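Local atomic coordinates of threonine synthase (Brucella melitensis bv. 1, PDB entry 4F4F), a protein that probably catalyses, with pyridoxal 5'-phosphate as cofactor, the conversion of O-phospho-L-homoserine and water to L-threonine and phosphate, the last step of threonine biosynthesis. Residues A115-A120 against G147-A152; A125-Y130 against N228-M233; I165-P170 against R180-S185. All coordinates share one frame; numbering follows the deposited sequence.

Contact 1 of 3, residues A115-A120 against G147-A152; sequences AFKDVA and GDTGGA. With PLP (pyridoxal-5'-phosphate), chain C.
D118 and A152 bring their CA atoms to 5.6 Å, where the beginning of helix 117-134 passes the N-terminal part of helix 148-157. In the fold-type II PLP enzymes, to which threonine synthases belong, the cofactor lysine stands at just such a helix start, and K117 is a worked example. Its CB packs against CB of A152 at 4.1 Å, and CD then crosses T149 at a slant, 3.9 Å from OG1 of T149, in van der Waals contact with no polar bond. The chain is extended through chi2 and chi3 and bends only at chi4 (64°), which turns the terminal nitrogen from the helix 148-157 side onto the cofactor. NZ of K117 sits 1.8 Å from C4A of PLP, a covalent link consistent with an internal aldimine but long for one. A weak bond also runs from NZ of K117 to the PLP phenolic O3, 2.7 Å long and bent to 130° at the hydrogen. The F116 ring meets the cofactor with its edge, PLP C3 lying in the ring plane, while K117 CG rests over one of its faces, toward the rim. D118 OD1, also bound to T113 OG1, lies 3.9 Å from CB of A152; one water donates to both helices, to OD1 of D118 at 2.6 Å and to O of A152 at 2.9 Å.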
ATOM      1  N   ALA A 115      -4.647   9.506  -1.628  1.00 14.86           N
ATOM      2  CA  ALA A 115      -3.665   8.520  -2.061  1.00 14.65           C
ATOM      3  C   ALA A 115      -4.051   7.085  -1.691  1.00 14.29           C
ATOM      4  O   ALA A 115      -4.791   6.834  -0.754  1.00 13.49           O
ATOM      5  CB  ALA A 115      -2.290   8.853  -1.500  1.00 15.52           C
ATOM      6  N   PHE A 116      -3.525   6.157  -2.467  1.00 14.42           N
ATOM      7  CA  PHE A 116      -4.053   4.800  -2.490  1.00 14.91           C
ATOM      8  C   PHE A 116      -3.853   4.047  -1.162  1.00 14.41           C
ATOM      9  O   PHE A 116      -4.614   3.120  -0.873  1.00 13.29           O
ATOM     10  CB  PHE A 116      -3.461   4.030  -3.682  1.00 16.00           C
ATOM     11  CG  PHE A 116      -2.271   3.244  -3.321  1.00 17.86           C
ATOM     12  CD1 PHE A 116      -1.062   3.849  -3.204  1.00 19.43           C
ATOM     13  CD2 PHE A 116      -2.386   1.901  -3.039  1.00 18.99           C
ATOM     14  CE1 PHE A 116       0.027   3.128  -2.828  1.00 21.38           C
ATOM     15  CE2 PHE A 116      -1.268   1.175  -2.660  1.00 20.07           C
ATOM     16  CZ  PHE A 116      -0.076   1.794  -2.553  1.00 20.20           C
ATOM     17  N   LYS A 117      -2.864   4.445  -0.347  1.00 14.37           N
ATOM     18  CA  LYS A 117      -2.695   3.812   0.990  1.00 14.65           C
ATOM     19  C   LYS A 117      -3.916   3.973   1.924  1.00 13.50           C
ATOM     20  O   LYS A 117      -4.131   3.158   2.820  1.00 13.07           O
ATOM     21  CB  LYS A 117      -1.372   4.249   1.656  1.00 15.78           C
ATOM     22  CG  LYS A 117      -0.178   3.680   0.927  1.00 16.97           C
ATOM     23  CD  LYS A 117       1.143   4.079   1.565  1.00 18.05           C
ATOM     24  CE  LYS A 117       2.345   3.602   0.749  1.00 19.43           C
ATOM     25  NZ  LYS A 117       2.404   4.228  -0.584  1.00 20.18           N
ATOM     26  N   ASP A 118      -4.779   4.947   1.645  1.00 13.07           N
ATOM     27  CA  ASP A 118      -6.031   5.080   2.365  1.00 12.70           C
ATOM     28  C   ASP A 118      -6.898   3.829   2.280  1.00 12.04           C
ATOM     29  O   ASP A 118      -7.608   3.528   3.226  1.00 11.69           O
ATOM     30  CB  ASP A 118      -6.891   6.205   1.819  1.00 13.08           C
ATOM     31  CG  ASP A 118      -6.288   7.572   2.029  1.00 13.73           C
ATOM     32  OD1 ASP A 118      -5.502   7.768   2.985  1.00 14.13           O
ATOM     33  OD2 ASP A 118      -6.601   8.466   1.214  1.00 14.00           O
ATOM     34  N   VAL A 119      -6.879   3.140   1.143  1.00 11.47           N
ATOM     35  CA  VAL A 119      -7.801   2.007   0.917  1.00 11.13           C
ATOM     36  C   VAL A 119      -7.518   0.970   1.993  1.00 11.18           C
ATOM     37  O   VAL A 119      -8.424   0.567   2.706  1.00 10.82           O
ATOM     38  CB  VAL A 119      -7.657   1.355  -0.479  1.00 10.98           C
ATOM     39  CG1 VAL A 119      -8.497   0.063  -0.559  1.00 10.58           C
ATOM     40  CG2 VAL A 119      -8.027   2.333  -1.610  1.00 10.94           C
ATOM     41  N   ALA A 120      -6.267   0.549   2.113  1.00 11.01           N
ATOM     42  CA  ALA A 120      -5.946  -0.471   3.101  1.00 11.52           C
ATOM     43  C   ALA A 120      -5.945   0.136   4.534  1.00 12.00           C
ATOM     44  O   ALA A 120      -6.415  -0.501   5.450  1.00 11.84           O
ATOM     45  CB  ALA A 120      -4.606  -1.157   2.803  1.00 11.26           C
ATOM     46  N   GLY A 147       6.510  11.995   4.630  1.00 25.84           N
ATOM     47  CA  GLY A 147       5.351  12.876   4.496  1.00 27.08           C
ATOM     48  C   GLY A 147       4.041  12.178   4.217  1.00 27.15           C
ATOM     49  O   GLY A 147       3.055  12.371   4.954  1.00 29.45           O
ATOM     50  N   ASP A 148       4.027  11.330   3.193  1.00 27.18           N
ATOM     51  CA  ASP A 148       2.768  10.768   2.683  1.00 27.15           C
ATOM     52  C   ASP A 148       2.169   9.603   3.484  1.00 24.95           C
ATOM     53  O   ASP A 148       0.936   9.568   3.782  1.00 23.65           O
ATOM     54  CB  ASP A 148       2.916  10.401   1.193  1.00 30.47           C
ATOM     55  CG  ASP A 148       3.097  11.652   0.289  1.00 33.10           C
ATOM     56  OD1 ASP A 148       4.244  12.157   0.156  1.00 34.77           O
ATOM     57  OD2 ASP A 148       2.103  12.119  -0.319  1.00 34.00           O
ATOM     58  N   THR A 149       3.001   8.630   3.822  1.00 22.16           N
ATOM     59  CA  THR A 149       2.499   7.501   4.596  1.00 20.42           C
ATOM     60  C   THR A 149       1.980   7.909   5.973  1.00 18.11           C
ATOM     61  O   THR A 149       0.947   7.396   6.428  1.00 17.58           O
ATOM     62  CB  THR A 149       3.565   6.397   4.715  1.00 21.25           C
ATOM     63  OG1 THR A 149       4.005   6.074   3.399  1.00 22.32           O
ATOM     64  CG2 THR A 149       2.961   5.117   5.356  1.00 21.92           C
ATOM     65  N   GLY A 150       2.671   8.833   6.623  1.00 16.20           N
ATOM     66  CA  GLY A 150       2.255   9.316   7.945  1.00 15.53           C
ATOM     67  C   GLY A 150       0.862   9.908   7.931  1.00 14.91           C
ATOM     68  O   GLY A 150       0.071   9.661   8.839  1.00 14.45           O
ATOM     69  N   GLY A 151       0.555  10.674   6.892  1.00 15.07           N
ATOM     70  CA  GLY A 151      -0.773  11.201   6.714  1.00 15.42           C
ATOM     71  C   GLY A 151      -1.859  10.139   6.618  1.00 15.11           C
ATOM     72  O   GLY A 151      -2.890  10.191   7.333  1.00 14.72           O
ATOM     73  N   ALA A 152      -1.614   9.172   5.752  1.00 14.62           N
ATOM     74  CA  ALA A 152      -2.534   8.062   5.578  1.00 14.87           C
ATOM     75  C   ALA A 152      -2.732   7.328   6.873  1.00 13.66           C
ATOM     76  O   ALA A 152      -3.838   6.986   7.219  1.00 13.60           O
ATOM     77  CB  ALA A 152      -2.016   7.113   4.509  1.00 15.15           C
TER
HETATM   78  N1  PLP C 501       2.165   5.279  -5.839  1.00 27.62           N
HETATM   79  C2  PLP C 501       1.878   6.053  -4.723  1.00 28.25           C
HETATM   80  C2A PLP C 501       1.228   7.418  -4.788  1.00 25.07           C
HETATM   81  C3  PLP C 501       2.197   5.519  -3.367  1.00 28.17           C
HETATM   82  O3  PLP C 501       1.904   6.282  -2.255  1.00 27.53           O
HETATM   83  C4  PLP C 501       2.849   4.160  -3.304  1.00 28.03           C
HETATM   84  C4A PLP C 501       3.212   3.502  -2.013  1.00 29.41           C
HETATM   85  C5  PLP C 501       3.100   3.414  -4.562  1.00 29.49           C
HETATM   86  C6  PLP C 501       2.721   4.035  -5.777  1.00 28.80           C
HETATM   87  C5A PLP C 501       3.716   2.002  -4.492  1.00 30.33           C
HETATM   88  O4P PLP C 501       2.863   0.996  -3.801  1.00 32.53           O
HETATM   89  P   PLP C 501       3.319  -0.524  -3.369  1.00 30.14           P
HETATM   90  O1P PLP C 501       3.916  -1.136  -4.627  1.00 31.48           O
HETATM   91  O2P PLP C 501       4.328  -0.293  -2.262  1.00 29.36           O
HETATM   92  O3P PLP C 501       2.096  -1.264  -2.871  1.00 31.51           O
HETATM   93  O   HOH W   1      -6.083   6.780   5.367  1.00 11.58           O

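Contact 2 of 3, residues A125-Y130 against N228-M233; sequences ARMMDY and NWARIM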
ATOM      1  N   ALA A 125      -6.938  -0.052  10.256  1.00 13.05           N
ATOM      2  CA  ALA A 125      -6.995   0.596  11.586  1.00 13.50           C
ATOM      3  C   ALA A 125      -8.258   0.142  12.366  1.00 13.77           C
ATOM      4  O   ALA A 125      -8.179  -0.095  13.586  1.00 14.18           O
ATOM      5  CB  ALA A 125      -6.894   2.110  11.484  1.00 13.84           C
ATOM      6  N   ARG A 126      -9.369  -0.062  11.654  1.00 13.55           N
ATOM      7  CA  ARG A 126     -10.620  -0.519  12.265  1.00 13.72           C
ATOM      8  C   ARG A 126     -10.603  -1.996  12.614  1.00 13.61           C
ATOM      9  O   ARG A 126     -11.098  -2.384  13.667  1.00 13.95           O
ATOM     10  CB  ARG A 126     -11.834  -0.174  11.375  1.00 13.72           C
ATOM     11  CG  ARG A 126     -12.059   1.319  11.274  1.00 13.86           C
ATOM     12  CD  ARG A 126     -13.154   1.765  10.319  1.00 13.78           C
ATOM     13  NE  ARG A 126     -13.475   3.191  10.464  1.00 14.09           N
ATOM     14  CZ  ARG A 126     -12.781   4.182   9.889  1.00 14.12           C
ATOM     15  NH1 ARG A 126     -11.709   3.923   9.135  1.00 13.84           N
ATOM     16  NH2 ARG A 126     -13.140   5.432  10.059  1.00 14.64           N
ATOM     17  N   MET A 127     -10.018  -2.821  11.761  1.00 13.36           N
ATOM     18  CA  MET A 127      -9.875  -4.241  12.055  1.00 13.32           C
ATOM     19  C   MET A 127      -9.001  -4.405  13.291  1.00 13.93           C
ATOM     20  O   MET A 127      -9.311  -5.185  14.181  1.00 14.13           O
ATOM     21  CB  MET A 127      -9.257  -5.001  10.864  1.00 12.73           C
ATOM     22  CG  MET A 127     -10.178  -5.040   9.659  1.00 12.46           C
ATOM     23  SD  MET A 127      -9.668  -6.205   8.413  1.00 11.86           S
ATOM     24  CE  MET A 127      -8.062  -5.574   7.879  1.00 11.79           C
ATOM     25  N   MET A 128      -7.889  -3.658  13.333  1.00 14.58           N
ATOM     26  CA  MET A 128      -6.978  -3.728  14.456  1.00 15.56           C
ATOM     27  C   MET A 128      -7.676  -3.263  15.736  1.00 15.99           C
ATOM     28  O   MET A 128      -7.504  -3.873  16.777  1.00 16.30           O
ATOM     29  CB  MET A 128      -5.720  -2.912  14.205  1.00 16.73           C
ATOM     30  CG  MET A 128      -4.694  -3.038  15.330  1.00 18.15           C
ATOM     31  SD  MET A 128      -3.153  -2.117  15.035  1.00 20.63           S
ATOM     32  CE  MET A 128      -2.676  -2.695  13.407  1.00 19.24           C
ATOM     33  N   ASP A 129      -8.471  -2.200  15.657  1.00 16.31           N
ATOM     34  CA  ASP A 129      -9.193  -1.688  16.843  1.00 17.14           C
ATOM     35  C   ASP A 129     -10.122  -2.772  17.426  1.00 16.96           C
ATOM     36  O   ASP A 129     -10.229  -2.946  18.640  1.00 17.26           O
ATOM     37  CB  ASP A 129      -9.999  -0.464  16.430  1.00 18.07           C
ATOM     38  CG  ASP A 129     -10.069   0.601  17.495  1.00 19.31           C
ATOM     39  OD1 ASP A 129      -9.061   0.882  18.169  1.00 19.93           O
ATOM     40  OD2 ASP A 129     -11.126   1.235  17.580  1.00 20.61           O
ATOM     41  N   TYR A 130     -10.741  -3.526  16.528  1.00 16.43           N
ATOM     42  CA  TYR A 130     -11.667  -4.577  16.889  1.00 16.63           C
ATOM     43  C   TYR A 130     -10.915  -5.749  17.530  1.00 15.60           C
ATOM     44  O   TYR A 130     -11.326  -6.251  18.585  1.00 15.21           O
ATOM     45  CB  TYR A 130     -12.502  -5.051  15.678  1.00 17.12           C
ATOM     46  CG  TYR A 130     -13.404  -6.183  16.055  1.00 18.25           C
ATOM     47  CD1 TYR A 130     -12.958  -7.495  15.948  1.00 18.78           C
ATOM     48  CD2 TYR A 130     -14.675  -5.952  16.588  1.00 19.49           C
ATOM     49  CE1 TYR A 130     -13.770  -8.552  16.320  1.00 19.81           C
ATOM     50  CE2 TYR A 130     -15.491  -7.010  16.975  1.00 20.22           C
ATOM     51  CZ  TYR A 130     -15.019  -8.305  16.839  1.00 20.30           C
ATOM     52  OH  TYR A 130     -15.781  -9.400  17.228  1.00 21.60           O
ATOM     53  N   ASN A 228       2.648  -5.816   6.604  1.00 21.51           N
ATOM     54  CA  ASN A 228       1.577  -6.505   7.306  1.00 20.82           C
ATOM     55  C   ASN A 228       0.589  -7.003   6.250  1.00 19.27           C
ATOM     56  O   ASN A 228       0.307  -6.297   5.299  1.00 18.97           O
ATOM     57  CB  ASN A 228       0.863  -5.560   8.279  1.00 23.76           C
ATOM     58  CG  ASN A 228      -0.035  -6.307   9.276  1.00 24.80           C
ATOM     59  OD1 ASN A 228      -0.991  -7.047   8.905  1.00 27.37           O
ATOM     60  ND2 ASN A 228       0.263  -6.143  10.535  1.00 24.64           N
ATOM     61  N   TRP A 229       0.122  -8.227   6.410  1.00 18.53           N
ATOM     62  CA  TRP A 229      -0.895  -8.806   5.541  1.00 18.56           C
ATOM     63  C   TRP A 229      -2.111  -7.873   5.390  1.00 19.12           C
ATOM     64  O   TRP A 229      -2.681  -7.828   4.340  1.00 17.70           O
ATOM     65  CB  TRP A 229      -1.273 -10.203   6.025  1.00 17.66           C
ATOM     66  CG  TRP A 229      -2.449 -10.763   5.286  1.00 17.30           C
ATOM     67  CD1 TRP A 229      -3.738 -10.994   5.769  1.00 16.92           C
ATOM     68  CD2 TRP A 229      -2.506 -11.097   3.844  1.00 16.47           C
ATOM     69  NE1 TRP A 229      -4.553 -11.442   4.767  1.00 16.73           N
ATOM     70  CE2 TRP A 229      -3.863 -11.557   3.589  1.00 16.24           C
ATOM     71  CE3 TRP A 229      -1.586 -11.073   2.797  1.00 16.06           C
ATOM     72  CZ2 TRP A 229      -4.268 -11.948   2.337  1.00 15.92           C
ATOM     73  CZ3 TRP A 229      -2.003 -11.493   1.543  1.00 15.75           C
ATOM     74  CH2 TRP A 229      -3.314 -11.904   1.318  1.00 15.79           C
ATOM     75  N   ALA A 230      -2.467  -7.049   6.396  1.00 21.05           N
ATOM     76  CA  ALA A 230      -3.686  -6.191   6.288  1.00 22.03           C
ATOM     77  C   ALA A 230      -3.455  -4.879   5.535  1.00 23.48           C
ATOM     78  O   ALA A 230      -4.422  -4.178   5.174  1.00 24.86           O
ATOM     79  CB  ALA A 230      -4.296  -5.945   7.661  1.00 23.63           C
ATOM     80  N   ARG A 231      -2.211  -4.532   5.243  1.00 22.74           N
ATOM     81  CA  ARG A 231      -1.983  -3.497   4.232  1.00 23.17           C
ATOM     82  C   ARG A 231      -2.221  -4.033   2.851  1.00 22.17           C
ATOM     83  O   ARG A 231      -2.405  -3.257   1.895  1.00 24.01           O
ATOM     84  CB  ARG A 231      -0.546  -2.926   4.285  1.00 23.88           C
ATOM     85  CG  ARG A 231      -0.309  -1.954   5.423  1.00 24.97           C
ATOM     86  CD  ARG A 231      -0.823  -0.555   5.105  1.00 25.37           C
ATOM     87  NE  ARG A 231       0.052   0.096   4.148  1.00 25.79           N
ATOM     88  CZ  ARG A 231       1.193   0.724   4.459  1.00 29.07           C
ATOM     89  NH1 ARG A 231       1.605   0.831   5.721  1.00 28.98           N
ATOM     90  NH2 ARG A 231       1.955   1.242   3.492  1.00 30.03           N
ATOM     91  N   ILE A 232      -2.119  -5.351   2.681  1.00 19.59           N
ATOM     92  CA  ILE A 232      -2.301  -5.893   1.337  1.00 17.65           C
ATOM     93  C   ILE A 232      -3.727  -6.350   1.115  1.00 15.53           C
ATOM     94  O   ILE A 232      -4.346  -6.001   0.138  1.00 14.70           O
ATOM     95  CB  ILE A 232      -1.347  -7.053   1.061  1.00 17.97           C
ATOM     96  CG1 ILE A 232       0.107  -6.523   1.061  1.00 18.81           C
ATOM     97  CG2 ILE A 232      -1.698  -7.719  -0.278  1.00 17.69           C
ATOM     98  CD1 ILE A 232       1.109  -7.623   0.765  1.00 19.67           C
ATOM     99  N   MET A 233      -4.252  -7.125   2.051  1.00 15.02           N
ATOM    100  CA  MET A 233      -5.556  -7.743   1.885  1.00 14.83           C
ATOM    101  C   MET A 233      -6.654  -6.814   1.327  1.00 13.60           C
ATOM    102  O   MET A 233      -7.365  -7.197   0.419  1.00 13.45           O
ATOM    103  CB  MET A 233      -5.987  -8.345   3.224  1.00 16.07           C
ATOM    104  CG  MET A 233      -7.350  -8.967   3.216  1.00 17.93           C
ATOM    105  SD  MET A 233      -7.751  -9.520   4.888  1.00 20.60           S
ATOM    106  CE  MET A 233      -8.989  -8.344   5.353  1.00 21.01           C
TER
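M127 is the first residue of 125-130 to meet the other segment, and it carries this side of the contact, reaching A230 and M233 across a CA separation of 8.7 Å between M127 and A230. Its chain runs out extended at chi2 and then turns at chi3 (-63°), a bend that brings the methyl to A230 while both sulfur and methyl touch the end of M233. CE of M127 lies 3.8 Å from CB of A230, methyl against methyl, while SD of M127 comes 3.8 Å from CE of M233. The two thioethers cross at a slant, and their CE atoms are 3.9 Å apart, CE of M127 from CE of M233. F20, on helix 20-26, packs on both methionines, and M80 of helix 74-86 covers M127 as well. Together these make a buried, wholly apolar junction, within the fold-type II PLP-enzyme architecture, between helix 117-134, whose start carries the cofactor lysine, and a short, weakly bonded helical turn, 229-232. That turn has its own brace: N228 is its N-cap, accepting through OD1 from the backbone N of A230 at 2.9 Å in a nearly straight bond (174°), with the donor tilted slightly from the carbonyl plane. W229 O takes both I232 N and M233 N, and M233 CB lies over a face of the W229 ring. One residue on from M127, M128 packs on L24.

Contact 3 of 3, residues I165-P170 against R180-S185; sequences IFILFP and RQMTSS
I167 and M182 are the closest backbone pair, with CA atoms 8.2 Å apart, where strand 163-170 of the parallel sheet is covered by the last turn of helix 176-183. Strand, helix and the following strand 190-196 form a beta-alpha-beta crossover, and M182 reaches from the helix onto the strand side chains. The M182 chain leaves the helix extended and bends at chi3 (-82°), which lays the methyl over F169 and leaves the sulfur between I167 and the ring. SD of M182 lies 3.8 Å from CG2 of I167, whose side chain it meets at about a right angle. CE of M182 sits over one face of the F169 ring, 4.0 Å from the centroid, in a CH-pi contact; it lies 3.7 Å from CD2 of F169. The sulfur stands at 4.7 Å from the same F169 centroid and well off the ring normal (43°), a Met-aromatic contact of the oblique kind. Farther along the ring, CZ of F169 meets CG2 of T183 at 4.0 Å, whereas the T183 hydroxyl is engaged with E446. The helix closes with R180 O accepting from T183 N, S184 N and S184 OG, the hydroxyl at 2.7 Å from R180 O and above the carbonyl plane. Across the interface itself the meeting atoms are carbons and a thioether sulfur, consistent with dispersion and close fit, not directional polar bonds, as the basis of this contact.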
ATOM      1  N   ILE A 165      -1.288   6.892  18.097  1.00 13.74           N
ATOM      2  CA  ILE A 165      -0.349   6.869  17.004  1.00 13.00           C
ATOM      3  C   ILE A 165       0.649   8.017  17.089  1.00 12.72           C
ATOM      4  O   ILE A 165       0.275   9.169  17.384  1.00 13.47           O
ATOM      5  CB  ILE A 165      -1.091   6.821  15.646  1.00 12.46           C
ATOM      6  CG1 ILE A 165      -0.091   6.701  14.475  1.00 12.18           C
ATOM      7  CG2 ILE A 165      -1.983   8.035  15.526  1.00 12.54           C
ATOM      8  CD1 ILE A 165      -0.617   6.172  13.150  1.00 11.96           C
ATOM      9  N   PHE A 166       1.921   7.668  16.892  1.00 12.67           N
ATOM     10  CA  PHE A 166       3.023   8.602  16.913  1.00 12.65           C
ATOM     11  C   PHE A 166       3.778   8.451  15.584  1.00 12.13           C
ATOM     12  O   PHE A 166       4.270   7.369  15.253  1.00 12.77           O
ATOM     13  CB  PHE A 166       3.980   8.307  18.096  1.00 13.09           C
ATOM     14  CG  PHE A 166       3.294   8.300  19.436  1.00 13.85           C
ATOM     15  CD1 PHE A 166       2.457   7.252  19.787  1.00 14.36           C
ATOM     16  CD2 PHE A 166       3.446   9.352  20.321  1.00 14.47           C
ATOM     17  CE1 PHE A 166       1.793   7.267  21.013  1.00 15.54           C
ATOM     18  CE2 PHE A 166       2.796   9.365  21.534  1.00 15.62           C
ATOM     19  CZ  PHE A 166       1.977   8.319  21.897  1.00 15.79           C
ATOM     20  N   ILE A 167       3.824   9.538  14.822  1.00 12.14           N
ATOM     21  CA  ILE A 167       4.546   9.574  13.563  1.00 11.56           C
ATOM     22  C   ILE A 167       5.653  10.610  13.670  1.00 11.71           C
ATOM     23  O   ILE A 167       5.404  11.801  14.002  1.00 11.62           O
ATOM     24  CB  ILE A 167       3.624   9.943  12.413  1.00 12.00           C
ATOM     25  CG1 ILE A 167       2.526   8.871  12.199  1.00 12.04           C
ATOM     26  CG2 ILE A 167       4.470  10.197  11.152  1.00 11.95           C
ATOM     27  CD1 ILE A 167       3.009   7.478  11.800  1.00 12.22           C
ATOM     28  N   LEU A 168       6.866  10.152  13.397  1.00 11.83           N
ATOM     29  CA  LEU A 168       8.025  10.992  13.381  1.00 12.51           C
ATOM     30  C   LEU A 168       8.311  11.398  11.922  1.00 12.76           C
ATOM     31  O   LEU A 168       8.346  10.538  11.015  1.00 12.95           O
ATOM     32  CB  LEU A 168       9.224  10.210  13.955  1.00 13.11           C
ATOM     33  CG  LEU A 168       9.269   9.805  15.435  1.00 13.00           C
ATOM     34  CD1 LEU A 168       8.151   8.860  15.847  1.00 13.06           C
ATOM     35  CD2 LEU A 168      10.611   9.210  15.790  1.00 13.31           C
ATOM     36  N   PHE A 169       8.527  12.691  11.714  1.00 13.05           N
ATOM     37  CA  PHE A 169       8.881  13.240  10.412  1.00 13.49           C
ATOM     38  C   PHE A 169       9.926  14.337  10.568  1.00 13.90           C
ATOM     39  O   PHE A 169      10.053  14.921  11.650  1.00 13.58           O
ATOM     40  CB  PHE A 169       7.641  13.775   9.711  1.00 13.91           C
ATOM     41  CG  PHE A 169       6.961  14.916  10.413  1.00 13.94           C
ATOM     42  CD1 PHE A 169       7.314  16.218  10.124  1.00 14.82           C
ATOM     43  CD2 PHE A 169       5.917  14.684  11.296  1.00 13.87           C
ATOM     44  CE1 PHE A 169       6.681  17.265  10.738  1.00 15.26           C
ATOM     45  CE2 PHE A 169       5.298  15.751  11.950  1.00 14.44           C
ATOM     46  CZ  PHE A 169       5.678  17.030  11.662  1.00 15.02           C
ATOM     47  N   PRO A 170      10.691  14.608   9.508  1.00 14.74           N
ATOM     48  CA  PRO A 170      11.816  15.533   9.673  1.00 15.19           C
ATOM     49  C   PRO A 170      11.357  16.979   9.704  1.00 15.43           C
ATOM     50  O   PRO A 170      10.646  17.437   8.798  1.00 15.68           O
ATOM     51  CB  PRO A 170      12.688  15.254   8.462  1.00 16.48           C
ATOM     52  CG  PRO A 170      11.765  14.651   7.451  1.00 16.81           C
ATOM     53  CD  PRO A 170      10.759  13.873   8.235  1.00 15.37           C
ATOM     54  N   ARG A 180       0.460  19.202   6.762  1.00 26.29           N
ATOM     55  CA  ARG A 180      -0.830  19.604   7.295  1.00 28.02           C
ATOM     56  C   ARG A 180      -1.743  18.403   7.506  1.00 26.09           C
ATOM     57  O   ARG A 180      -2.458  18.353   8.488  1.00 24.54           O
ATOM     58  CB  ARG A 180      -1.485  20.630   6.396  1.00 31.90           C
ATOM     59  CG  ARG A 180      -0.758  21.955   6.419  1.00 35.21           C
ATOM     60  CD  ARG A 180      -1.606  23.070   5.856  1.00 39.68           C
ATOM     61  NE  ARG A 180      -1.953  24.046   6.890  1.00 42.60           N
ATOM     62  CZ  ARG A 180      -1.186  25.079   7.249  1.00 46.35           C
ATOM     63  NH1 ARG A 180      -1.587  25.902   8.214  1.00 48.58           N
ATOM     64  NH2 ARG A 180      -0.013  25.307   6.661  1.00 48.86           N
ATOM     65  N   GLN A 181      -1.693  17.421   6.607  1.00 25.64           N
ATOM     66  CA  GLN A 181      -2.493  16.213   6.793  1.00 24.94           C
ATOM     67  C   GLN A 181      -2.084  15.413   8.029  1.00 23.30           C
ATOM     68  O   GLN A 181      -2.915  14.742   8.647  1.00 22.40           O
ATOM     69  CB  GLN A 181      -2.488  15.350   5.515  1.00 25.90           C
ATOM     70  CG  GLN A 181      -3.253  16.050   4.385  1.00 27.54           C
ATOM     71  CD  GLN A 181      -4.054  15.129   3.476  1.00 29.38           C
ATOM     72  OE1 GLN A 181      -3.484  14.528   2.556  1.00 30.58           O
ATOM     73  NE2 GLN A 181      -5.403  15.089   3.664  1.00 28.91           N
ATOM     74  N   MET A 182      -0.814  15.477   8.415  1.00 21.19           N
ATOM     75  CA  MET A 182      -0.402  14.792   9.631  1.00 20.33           C
ATOM     76  C   MET A 182      -0.762  15.561  10.892  1.00 20.01           C
ATOM     77  O   MET A 182      -1.052  14.961  11.947  1.00 19.75           O
ATOM     78  CB  MET A 182       1.118  14.539   9.624  1.00 20.07           C
ATOM     79  CG  MET A 182       1.543  13.475   8.636  1.00 20.56           C
ATOM     80  SD  MET A 182       3.251  13.021   8.999  1.00 18.82           S
ATOM     81  CE  MET A 182       4.071  14.359   8.142  1.00 19.75           C
ATOM     82  N   THR A 183      -0.742  16.893  10.807  1.00 19.98           N
ATOM     83  CA  THR A 183      -0.710  17.708  12.017  1.00 19.66           C
ATOM     84  C   THR A 183      -2.009  18.451  12.307  1.00 20.96           C
ATOM     85  O   THR A 183      -2.123  19.054  13.347  1.00 22.85           O
ATOM     86  CB  THR A 183       0.420  18.739  11.918  1.00 20.19           C
ATOM     87  OG1 THR A 183       0.072  19.726  10.930  1.00 21.00           O
ATOM     88  CG2 THR A 183       1.758  18.039  11.566  1.00 18.73           C
ATOM     89  N   SER A 184      -2.982  18.417  11.395  1.00 21.31           N
ATOM     90  CA  SER A 184      -4.243  19.146  11.579  1.00 22.35           C
ATOM     91  C   SER A 184      -5.481  18.242  11.639  1.00 22.22           C
ATOM     92  O   SER A 184      -6.595  18.689  11.363  1.00 22.42           O
ATOM     93  CB  SER A 184      -4.423  20.178  10.470  1.00 23.73           C
ATOM     94  OG  SER A 184      -4.792  19.561   9.239  1.00 24.10           O
ATOM     95  N   SER A 185      -5.294  16.991  12.047  1.00 21.28           N
ATOM     96  CA  SER A 185      -6.374  15.991  12.013  1.00 21.71           C
ATOM     97  C   SER A 185      -7.335  16.214  13.148  1.00 23.80           C
ATOM     98  O   SER A 185      -8.469  15.710  13.136  1.00 26.06           O
ATOM     99  CB  SER A 185      -5.793  14.602  12.166  1.00 20.30           C
ATOM    100  OG  SER A 185      -5.464  14.356  13.515  1.00 19.06           O
TER

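Contacts 1 and 2 share helix 117-134, the first at its cofactor-bearing start and the second farther along, and they touch through K117 and A120 against R231 and A230. Contact 3 meets contact 1 at helix 148-157: CG of M182, on helix 176-183, lies 3.4 Å from N of G151, and I167 CG2 of the strand packs on CA of G150, so helix 148-157 presents side-chain-less residues there. Contacts 2 and 3 do not touch. Both are buried and built on methionine, one pairing thioethers between helical elements, the other laying a thioether on an aromatic ring between strand and helix. Contact 1, only partly buried, differs in chemistry, with a cofactor link and a water bridge beside thin apolar packing.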